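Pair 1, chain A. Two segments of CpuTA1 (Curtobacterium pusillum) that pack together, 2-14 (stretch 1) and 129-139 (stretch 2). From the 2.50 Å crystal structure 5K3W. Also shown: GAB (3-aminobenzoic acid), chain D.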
# COMPACT_ATOMS: atom_id res chain seq x y z
N THR A 2 2.59 -23.39 16.49
CA THR A 2 3.61 -22.43 16.11
C THR A 2 4.05 -21.64 17.34
O THR A 2 3.30 -21.55 18.31
CB THR A 2 3.11 -21.47 15.02
OG1 THR A 2 4.21 -20.75 14.45
CG2 THR A 2 2.13 -20.50 15.60
N ARG A 3 5.26 -21.08 17.32
CA ARG A 3 5.76 -20.36 18.48
C ARG A 3 4.96 -19.09 18.71
O ARG A 3 4.45 -18.86 19.82
CB ARG A 3 7.24 -20.03 18.30
CG ARG A 3 7.93 -19.47 19.54
CD ARG A 3 9.33 -19.02 19.16
NE ARG A 3 9.28 -17.95 18.17
CZ ARG A 3 10.26 -17.65 17.32
NH1 ARG A 3 11.39 -18.35 17.33
NH2 ARG A 3 10.12 -16.65 16.46
N ALA A 4 4.80 -18.27 17.67
CA ALA A 4 4.05 -17.02 17.75
C ALA A 4 2.59 -17.26 18.13
O ALA A 4 2.01 -18.31 17.85
CB ALA A 4 4.12 -16.28 16.41
N THR A 5 2.00 -16.27 18.78
CA THR A 5 0.59 -16.27 19.13
C THR A 5 -0.15 -15.43 18.10
O THR A 5 0.37 -14.42 17.62
CB THR A 5 0.35 -15.68 20.52
OG1 THR A 5 0.94 -16.51 21.52
CG2 THR A 5 -1.14 -15.56 20.80
N LEU A 6 -1.37 -15.86 17.77
CA LEU A 6 -2.25 -15.12 16.87
C LEU A 6 -3.63 -15.01 17.51
O LEU A 6 -4.17 -16.00 18.02
CB LEU A 6 -2.37 -15.80 15.49
CG LEU A 6 -3.40 -15.13 14.55
CD1 LEU A 6 -3.01 -13.70 14.17
CD2 LEU A 6 -3.66 -15.94 13.32
N LEU A 7 -4.20 -13.81 17.47
CA LEU A 7 -5.56 -13.57 17.93
C LEU A 7 -6.35 -12.96 16.79
O LEU A 7 -5.93 -11.96 16.20
CB LEU A 7 -5.59 -12.63 19.14
CG LEU A 7 -4.99 -13.19 20.44
CD1 LEU A 7 -4.34 -12.09 21.23
CD2 LEU A 7 -6.06 -13.87 21.29
N THR A 8 -7.47 -13.59 16.45
CA THR A 8 -8.44 -13.00 15.55
C THR A 8 -9.28 -12.02 16.34
O THR A 8 -9.88 -12.39 17.35
CB THR A 8 -9.33 -14.07 14.95
OG1 THR A 8 -8.52 -15.04 14.29
CG2 THR A 8 -10.30 -13.46 13.95
N VAL A 9 -9.32 -10.76 15.91
CA VAL A 9 -10.17 -9.77 16.55
C VAL A 9 -11.52 -9.78 15.83
O VAL A 9 -11.63 -9.34 14.68
CB VAL A 9 -9.52 -8.38 16.51
CG1 VAL A 9 -10.44 -7.36 17.19
CG2 VAL A 9 -8.14 -8.42 17.20
N THR A 10 -12.54 -10.31 16.50
CA THR A 10 -13.85 -10.41 15.88
C THR A 10 -14.72 -9.18 16.12
O THR A 10 -15.81 -9.09 15.54
CB THR A 10 -14.60 -11.64 16.38
OG1 THR A 10 -14.77 -11.52 17.81
CG2 THR A 10 -13.81 -12.90 16.07
N ALA A 11 -14.29 -8.24 16.95
CA ALA A 11 -15.02 -6.99 17.17
C ALA A 11 -14.03 -5.84 17.09
O ALA A 11 -13.80 -5.12 18.07
CB ALA A 11 -15.76 -7.00 18.51
N PRO A 12 -13.40 -5.65 15.93
CA PRO A 12 -12.30 -4.67 15.87
C PRO A 12 -12.75 -3.22 15.97
O PRO A 12 -11.95 -2.38 16.40
CB PRO A 12 -11.65 -4.96 14.51
CG PRO A 12 -12.72 -5.66 13.70
CD PRO A 12 -13.59 -6.40 14.68
N THR A 13 -13.99 -2.90 15.59
CA THR A 13 -14.40 -1.51 15.41
C THR A 13 -15.77 -1.26 16.03
O THR A 13 -16.61 -2.16 16.11
CB THR A 13 -14.41 -1.12 13.92
OG1 THR A 13 -15.20 -2.06 13.18
CG2 THR A 13 -13.00 -1.11 13.36
N ARG A 14 -15.98 -0.02 16.49
CA ARG A 14 -17.25 0.48 16.99
C ARG A 14 -18.20 0.78 15.83
O ARG A 14 -17.76 1.22 14.76
CB ARG A 14 -17.05 1.76 17.80
CG ARG A 14 -16.31 1.53 19.09
CD ARG A 14 -15.94 2.84 19.75
NE ARG A 14 -14.84 2.62 20.69
CZ ARG A 14 -14.00 3.57 21.09
NH1 ARG A 14 -14.14 4.81 20.65
NH2 ARG A 14 -13.01 3.27 21.94
N ARG A 129 -17.54 -5.25 6.70
CA ARG A 129 -17.13 -5.70 8.04
C ARG A 129 -15.62 -5.73 8.18
O ARG A 129 -14.97 -6.70 7.74
CB ARG A 129 -17.71 -7.07 8.35
CG ARG A 129 -19.22 -7.10 8.52
CD ARG A 129 -19.66 -8.37 9.25
NE ARG A 129 -18.82 -9.52 8.89
CZ ARG A 129 -17.79 -9.95 9.61
NH1 ARG A 129 -17.47 -9.34 10.75
NH2 ARG A 129 -17.08 -11.00 9.21
N PRO A 130 -15.02 -4.73 8.82
CA PRO A 130 -13.56 -4.72 8.98
C PRO A 130 -13.03 -6.03 9.54
O PRO A 130 -13.73 -6.75 10.26
CB PRO A 130 -13.33 -3.56 9.96
CG PRO A 130 -14.46 -2.63 9.66
CD PRO A 130 -15.65 -3.52 9.36
N SER A 131 -11.78 -6.34 9.20
CA SER A 131 -11.04 -7.46 9.77
C SER A 131 -9.97 -6.93 10.73
O SER A 131 -9.50 -5.79 10.60
CB SER A 131 -10.37 -8.30 8.68
OG SER A 131 -11.33 -8.93 7.85
N GLY A 132 -9.59 -7.78 11.67
CA GLY A 132 -8.60 -7.42 12.67
C GLY A 132 -7.84 -8.63 13.18
O GLY A 132 -8.40 -9.73 13.29
N TRP A 133 -6.56 -8.43 13.47
CA TRP A 133 -5.69 -9.47 13.99
C TRP A 133 -4.65 -8.85 14.91
O TRP A 133 -4.26 -7.70 14.75
CB TRP A 133 -4.98 -10.22 12.87
CG TRP A 133 -5.86 -11.00 11.98
CD1 TRP A 133 -6.32 -12.26 12.19
CD2 TRP A 133 -6.37 -10.59 10.70
NE1 TRP A 133 -7.11 -12.67 11.13
CE2 TRP A 133 -7.15 -11.66 10.20
CE3 TRP A 133 -6.25 -9.43 9.94
CZ2 TRP A 133 -7.81 -11.61 8.97
CZ3 TRP A 133 -6.91 -9.37 8.70
CH2 TRP A 133 -7.68 -10.46 8.23
N VAL A 134 -4.18 -9.66 15.85
CA VAL A 134 -3.01 -9.35 16.65
C VAL A 134 -2.14 -10.59 16.66
O VAL A 134 -2.63 -11.69 16.91
CB VAL A 134 -3.37 -8.96 18.11
CG1 VAL A 134 -2.10 -8.63 18.91
CG2 VAL A 134 -4.35 -7.82 18.14
N PHE A 135 -0.84 -10.42 16.41
CA PHE A 135 0.06 -11.52 16.71
C PHE A 135 1.26 -11.03 17.51
O PHE A 135 1.68 -9.88 17.42
CB PHE A 135 0.50 -12.29 15.45
CG PHE A 135 1.27 -11.48 14.44
CD1 PHE A 135 2.66 -11.41 14.50
CD2 PHE A 135 0.62 -10.84 13.40
CE1 PHE A 135 3.38 -10.70 13.55
CE2 PHE A 135 1.33 -10.13 12.45
CZ PHE A 135 2.71 -10.05 12.53
N VAL A 136 1.79 -11.93 18.33
CA VAL A 136 2.94 -11.69 19.18
C VAL A 136 4.04 -12.68 18.80
O VAL A 136 3.77 -13.84 18.51
CB VAL A 136 2.57 -11.85 20.67
CG1 VAL A 136 3.79 -11.69 21.55
CG2 VAL A 136 1.47 -10.84 21.06
N ASP A 137 5.28 -12.22 18.79
CA ASP A 137 6.36 -13.11 18.40
C ASP A 137 7.68 -12.47 18.80
O ASP A 137 7.75 -11.28 19.14
CB ASP A 137 6.33 -13.41 16.91
CG ASP A 137 7.24 -14.58 16.52
OD1 ASP A 137 7.71 -15.29 17.44
OD2 ASP A 137 7.46 -14.79 15.31
N GLU A 138 8.74 -13.27 18.74
CA GLU A 138 10.07 -12.79 19.05
C GLU A 138 10.52 -11.77 18.02
O GLU A 138 10.26 -11.92 16.82
CB GLU A 138 11.05 -13.97 19.10
CG GLU A 138 12.13 -13.80 20.14
CD GLU A 138 12.83 -15.10 20.48
OE1 GLU A 138 13.64 -15.11 21.44
OE2 GLU A 138 12.58 -16.12 19.79
N GLY A 139 11.18 -10.71 18.49
CA GLY A 139 11.62 -9.67 17.60
C GLY A 139 12.92 -9.99 16.93
O GLY A 139 13.67 -10.88 17.33
C1' GAB D . 7.72 -23.79 18.43
O1' GAB D . 7.43 -23.78 19.66
O2' GAB D . 6.95 -24.33 17.55
C1 GAB D . 9.05 -23.11 18.08
C2 GAB D . 9.41 -22.82 16.76
C3 GAB D . 10.63 -22.20 16.50
C4 GAB D . 11.48 -21.88 17.55
C5 GAB D . 11.11 -22.16 18.86
C6 GAB D . 9.90 -22.78 19.13
N3 GAB D . 11.03 -21.92 15.14
O HOH W 1 -8.48 -15.48 11.74
O HOH W 2 -10.65 -10.53 11.67

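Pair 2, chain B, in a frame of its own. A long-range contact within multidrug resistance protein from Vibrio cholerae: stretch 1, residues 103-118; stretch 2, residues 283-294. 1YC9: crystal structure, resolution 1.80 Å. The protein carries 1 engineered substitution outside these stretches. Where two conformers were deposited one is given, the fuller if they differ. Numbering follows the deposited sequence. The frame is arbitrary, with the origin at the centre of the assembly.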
# COMPACT_ATOMS: atom_id res chain seq x y z
N THR B 103 -0.01 53.50 -16.37
CA THR B 103 -0.19 52.66 -17.56
C THR B 103 -1.49 51.91 -17.49
O THR B 103 -2.06 51.62 -16.39
CB THR B 103 0.94 51.65 -17.72
OG1 THR B 103 0.87 50.60 -16.73
CG2 THR B 103 2.28 52.23 -17.61
N LEU B 104 -2.04 51.56 -18.67
CA LEU B 104 -3.21 50.73 -18.68
C LEU B 104 -3.14 50.06 -20.08
O LEU B 104 -3.13 50.78 -21.06
CB LEU B 104 -4.47 51.61 -18.60
CG LEU B 104 -5.79 50.94 -18.91
CD1 LEU B 104 -6.07 49.81 -17.87
CD2 LEU B 104 -6.92 51.97 -18.91
N THR B 105 -2.97 48.73 -20.07
CA THR B 105 -2.73 47.98 -21.31
C THR B 105 -3.50 46.68 -21.34
O THR B 105 -3.85 46.05 -20.30
CB THR B 105 -1.25 47.65 -21.49
OG1 THR B 105 -0.79 46.85 -20.39
CG2 THR B 105 -0.39 48.93 -21.53
N LEU B 106 -3.77 46.26 -22.58
CA LEU B 106 -4.26 44.94 -22.89
C LEU B 106 -3.03 44.18 -23.41
O LEU B 106 -2.33 44.70 -24.25
CB LEU B 106 -5.32 45.09 -23.99
CG LEU B 106 -6.00 43.81 -24.46
CD1 LEU B 106 -6.68 43.10 -23.35
CD2 LEU B 106 -7.02 44.20 -25.55
N ASN B 107 -2.78 42.99 -22.88
CA ASN B 107 -1.58 42.25 -23.15
C ASN B 107 -2.02 40.90 -23.74
O ASN B 107 -3.03 40.31 -23.32
CB ASN B 107 -0.84 41.95 -21.84
CG ASN B 107 -0.27 43.18 -21.16
OD1 ASN B 107 -0.45 44.31 -21.59
ND2 ASN B 107 0.44 42.96 -20.03
N PHE B 108 -1.19 40.37 -24.63
CA PHE B 108 -1.49 39.20 -25.39
C PHE B 108 -0.21 38.38 -25.51
O PHE B 108 0.86 38.92 -25.75
CB PHE B 108 -1.92 39.63 -26.75
CG PHE B 108 -1.97 38.51 -27.75
CD1 PHE B 108 -3.16 37.83 -27.97
CD2 PHE B 108 -0.85 38.16 -28.48
CE1 PHE B 108 -3.23 36.83 -28.92
CE2 PHE B 108 -0.92 37.13 -29.41
CZ PHE B 108 -2.11 36.49 -29.63
N GLN B 109 -0.34 37.08 -25.35
CA GLN B 109 0.78 36.16 -25.59
C GLN B 109 0.28 34.89 -26.28
O GLN B 109 -0.78 34.38 -25.96
CB GLN B 109 1.48 35.84 -24.30
CG GLN B 109 2.73 35.02 -24.44
CD GLN B 109 3.69 35.39 -23.30
OE1 GLN B 109 4.63 36.16 -23.51
NE2 GLN B 109 3.35 34.96 -22.10
N TYR B 110 1.07 34.38 -27.24
CA TYR B 110 0.75 33.15 -27.99
C TYR B 110 2.11 32.44 -28.29
O TYR B 110 3.10 33.06 -28.71
CB TYR B 110 -0.01 33.45 -29.32
CG TYR B 110 -0.24 32.20 -30.10
CD1 TYR B 110 -1.00 31.18 -29.56
CD2 TYR B 110 0.41 31.96 -31.33
CE1 TYR B 110 -1.23 30.03 -30.24
CE2 TYR B 110 0.22 30.80 -32.01
CZ TYR B 110 -0.55 29.84 -31.50
OH TYR B 110 -0.69 28.65 -32.12
N ASP B 111 2.14 31.18 -27.98
CA ASP B 111 3.25 30.30 -28.28
C ASP B 111 3.00 29.63 -29.64
O ASP B 111 2.05 28.84 -29.77
CB ASP B 111 3.29 29.27 -27.15
CG ASP B 111 4.60 28.56 -27.01
OD1 ASP B 111 5.48 28.78 -27.85
OD2 ASP B 111 4.81 27.72 -26.09
N PHE B 112 3.89 29.84 -30.61
CA PHE B 112 3.66 29.23 -31.95
C PHE B 112 3.62 27.72 -32.18
O PHE B 112 2.92 27.25 -33.15
CB PHE B 112 4.61 29.79 -32.98
CG PHE B 112 4.21 31.11 -33.49
CD1 PHE B 112 4.88 32.26 -33.07
CD2 PHE B 112 3.16 31.25 -34.40
CE1 PHE B 112 4.56 33.49 -33.60
CE2 PHE B 112 2.78 32.48 -34.86
CZ PHE B 112 3.49 33.61 -34.49
N ASP B 113 4.35 26.99 -31.39
CA ASP B 113 4.40 25.50 -31.45
C ASP B 113 4.93 24.88 -32.73
O ASP B 113 4.43 23.88 -33.17
CB ASP B 113 3.05 24.86 -31.08
CG ASP B 113 3.23 23.49 -30.44
OD1 ASP B 113 4.32 23.26 -29.87
OD2 ASP B 113 2.35 22.62 -30.44
N PHE B 114 6.01 25.42 -33.27
CA PHE B 114 6.57 24.87 -34.54
C PHE B 114 7.03 23.44 -34.53
O PHE B 114 7.05 22.76 -35.58
CB PHE B 114 7.73 25.74 -34.99
CG PHE B 114 7.28 26.98 -35.64
CD1 PHE B 114 7.46 28.20 -35.04
CD2 PHE B 114 6.59 26.92 -36.84
CE1 PHE B 114 7.00 29.38 -35.66
CE2 PHE B 114 6.12 28.09 -37.45
CZ PHE B 114 6.34 29.32 -36.83
N TRP B 115 7.43 22.94 -33.36
CA TRP B 115 7.88 21.56 -33.26
C TRP B 115 6.87 20.61 -32.65
O TRP B 115 7.16 19.42 -32.45
CB TRP B 115 9.22 21.53 -32.49
CG TRP B 115 10.01 22.60 -32.91
CD1 TRP B 115 10.18 23.79 -32.26
CD2 TRP B 115 10.73 22.70 -34.12
NE1 TRP B 115 10.94 24.64 -33.02
CE2 TRP B 115 11.31 23.98 -34.16
CE3 TRP B 115 10.98 21.83 -35.18
CZ2 TRP B 115 12.11 24.40 -35.20
CZ3 TRP B 115 11.76 22.25 -36.21
CH2 TRP B 115 12.34 23.51 -36.21
N GLY B 116 5.69 21.11 -32.31
CA GLY B 116 4.68 20.24 -31.79
C GLY B 116 4.76 19.89 -30.31
O GLY B 116 4.06 19.02 -29.89
N LYS B 117 5.65 20.54 -29.58
CA LYS B 117 5.77 20.38 -28.13
C LYS B 117 4.44 20.53 -27.41
O LYS B 117 4.10 19.73 -26.53
CB LYS B 117 6.75 21.42 -27.61
CG LYS B 117 7.15 21.24 -26.25
CD LYS B 117 8.25 22.22 -25.90
CE LYS B 117 7.78 23.63 -25.74
NZ LYS B 117 8.94 24.47 -25.50
N ASN B 118 3.73 21.61 -27.72
CA ASN B 118 2.52 21.93 -26.97
C ASN B 118 1.39 21.00 -27.39
O ASN B 118 0.61 20.53 -26.58
CB ASN B 118 2.14 23.40 -27.14
CG ASN B 118 3.16 24.36 -26.59
OD1 ASN B 118 4.03 23.94 -25.82
ND2 ASN B 118 3.03 25.66 -26.91
N PHE B 283 14.83 20.94 -27.08
CA PHE B 283 16.10 21.29 -27.70
C PHE B 283 15.98 22.27 -28.87
O PHE B 283 16.97 22.92 -29.24
CB PHE B 283 16.81 20.03 -28.16
CG PHE B 283 17.38 19.18 -27.02
CD1 PHE B 283 16.63 18.19 -26.44
CD2 PHE B 283 18.70 19.38 -26.56
CE1 PHE B 283 17.13 17.40 -25.42
CE2 PHE B 283 19.21 18.59 -25.57
CZ PHE B 283 18.43 17.58 -25.00
N TYR B 284 14.77 22.43 -29.41
CA TYR B 284 14.51 23.23 -30.57
C TYR B 284 14.07 24.65 -30.20
O TYR B 284 13.71 24.89 -29.05
CB TYR B 284 13.44 22.54 -31.44
CG TYR B 284 13.99 21.30 -32.09
CD1 TYR B 284 14.16 20.14 -31.37
CD2 TYR B 284 14.35 21.31 -33.47
CE1 TYR B 284 14.68 19.00 -31.96
CE2 TYR B 284 14.88 20.17 -34.07
CZ TYR B 284 15.02 19.01 -33.31
OH TYR B 284 15.55 17.84 -33.84
N PRO B 285 14.18 25.56 -31.15
CA PRO B 285 13.85 26.95 -30.87
C PRO B 285 12.39 27.11 -30.46
O PRO B 285 11.53 26.47 -31.02
CB PRO B 285 14.16 27.68 -32.17
CG PRO B 285 14.97 26.74 -33.07
CD PRO B 285 14.73 25.38 -32.53
N ASP B 286 12.15 27.88 -29.43
CA ASP B 286 10.79 28.25 -29.06
C ASP B 286 10.40 29.61 -29.62
O ASP B 286 11.05 30.60 -29.35
CB ASP B 286 10.74 28.27 -27.56
CG ASP B 286 9.40 27.95 -27.07
OD1 ASP B 286 9.27 27.13 -26.11
OD2 ASP B 286 8.43 28.48 -27.67
N VAL B 287 9.29 29.68 -30.42
CA VAL B 287 8.92 30.90 -31.07
C VAL B 287 7.57 31.36 -30.46
O VAL B 287 6.65 30.54 -30.35
CB VAL B 287 8.77 30.78 -32.59
CG1 VAL B 287 8.42 32.15 -33.20
CG2 VAL B 287 10.04 30.23 -33.21
N THR B 288 7.53 32.60 -29.99
CA THR B 288 6.37 33.12 -29.27
C THR B 288 5.97 34.40 -29.97
O THR B 288 6.68 34.90 -30.88
CB THR B 288 6.69 33.33 -27.79
OG1 THR B 288 7.91 34.08 -27.73
CG2 THR B 288 7.00 32.02 -27.08
N LEU B 289 4.76 34.86 -29.69
CA LEU B 289 4.29 36.10 -30.19
C LEU B 289 3.70 36.85 -28.98
O LEU B 289 3.00 36.23 -28.14
CB LEU B 289 3.20 35.87 -31.21
CG LEU B 289 2.59 37.08 -31.89
CD1 LEU B 289 3.47 37.77 -32.88
CD2 LEU B 289 1.35 36.51 -32.67
N SER B 290 4.04 38.12 -28.86
CA SER B 290 3.53 38.98 -27.78
C SER B 290 3.04 40.26 -28.39
O SER B 290 3.51 40.73 -29.43
CB SER B 290 4.68 39.35 -26.77
OG SER B 290 5.01 38.16 -26.10
N ALA B 291 2.10 40.89 -27.70
CA ALA B 291 1.61 42.13 -28.13
C ALA B 291 0.95 42.85 -26.95
O ALA B 291 0.52 42.22 -25.98
CB ALA B 291 0.59 41.98 -29.31
N PHE B 292 0.88 44.16 -27.07
CA PHE B 292 0.07 44.96 -26.16
C PHE B 292 -0.40 46.19 -26.81
O PHE B 292 0.13 46.64 -27.83
CB PHE B 292 0.90 45.30 -24.87
CG PHE B 292 1.78 46.46 -24.98
CD1 PHE B 292 1.35 47.75 -24.57
CD2 PHE B 292 3.07 46.34 -25.46
CE1 PHE B 292 2.18 48.84 -24.67
CE2 PHE B 292 3.90 47.42 -25.49
CZ PHE B 292 3.48 48.65 -25.15
N ILE B 293 -1.45 46.80 -26.22
CA ILE B 293 -1.93 48.06 -26.64
C ILE B 293 -2.50 48.73 -25.42
O ILE B 293 -3.07 48.07 -24.60
CB ILE B 293 -3.10 47.89 -27.70
CG1 ILE B 293 -3.46 49.22 -28.33
CG2 ILE B 293 -4.26 47.19 -27.07
CD1 ILE B 293 -2.36 50.02 -29.01
N GLY B 294 -2.36 50.00 -25.38
CA GLY B 294 -2.87 50.80 -24.24
C GLY B 294 -2.30 52.18 -24.19
O GLY B 294 -2.06 52.86 -25.16
O HOH W 3 7.70 27.24 -31.32

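Pair 1 and pair 2 each set two strands side by side in antiparallel register. The N-to-C directions make angles of 159° in pair 1 and 150° in pair 2, and the axes approach to 4.5 Å in both. Superposing N, CA and C of 14 central residues gives an RMSD of 0.6 Å, with Leu A6 on Gln B109 (CA atoms 0.2 Å apart) and Val A134 on Leu B289 (0.3 Å).

The backbone ladder is the common element. In pair 1, Leu A7 N donates to Val A134 O (2.7 Å) and Val A134 N to Leu A7 O (2.9 Å); at the matched positions Tyr B110 N donates to Leu B289 O (2.8 Å) and Leu B289 N to Tyr B110 O (2.6 Å). The next hydrogen-bonded pair, Thr A5 with Val A136, corresponds to Phe B108 with Ala B291. The ladder closes alike: Val A9 N reaches Gly A132 O at 3.0 Å, and Phe B112 N reaches Val B287 O at 2.9 Å.

Side chains fill this frame differently. On the face carrying Leu A6, Thr A8, Trp A133 and Phe A135, Leu A6 CD1 lies 4.1 Å from Trp A133 CD1 and 4.0 Å from Phe A135 CB. The Leu A6–Phe A135 match is Gln B109–Ser B290, where apolar packing gives way to a weak hydrogen bond from Ser B290 OG to Gln B109 OE1 (3.3 Å). A water joins Thr A8 OG1 (2.6 Å) to Trp A133 NE1 (3.2 Å).

Near the ladder's end, Gly A132 has no side chain, and an ideal CB would sit tightly, 3.0 Å from Pro A12 CB and 3.2 Å from Val A9 CB. Its counterpart Val B287 instead supplies contacts: CG1 is 3.5 Å from Phe B112 CD1, and CG2 is 3.8 Å from Phe B114 CD1. Thus a compact glycine site and a branched valine occupy equivalent backbone positions.

Charges also sit at different places. In pair 1, Arg A3 NH2 forms a salt bridge with Asp A137 OD1 (2.9 Å), near the guanidinium plane, while Glu A138 OE2 lies over one face, 3.5 Å from Arg A3 NH1, a purely electrostatic bridge. Asp A137 matches Phe B292. In pair 2 the salt bridge is at the other end of the ladder, Lys B117 NZ to Asp B286 OD1 (2.7 Å), with Asp B286 matching Ser A131. There Trp B115 adds a hydrogen bond from NE1 to Pro B285 O (2.8 Å), and its five-membered ring receives Tyr B284 CB over one face.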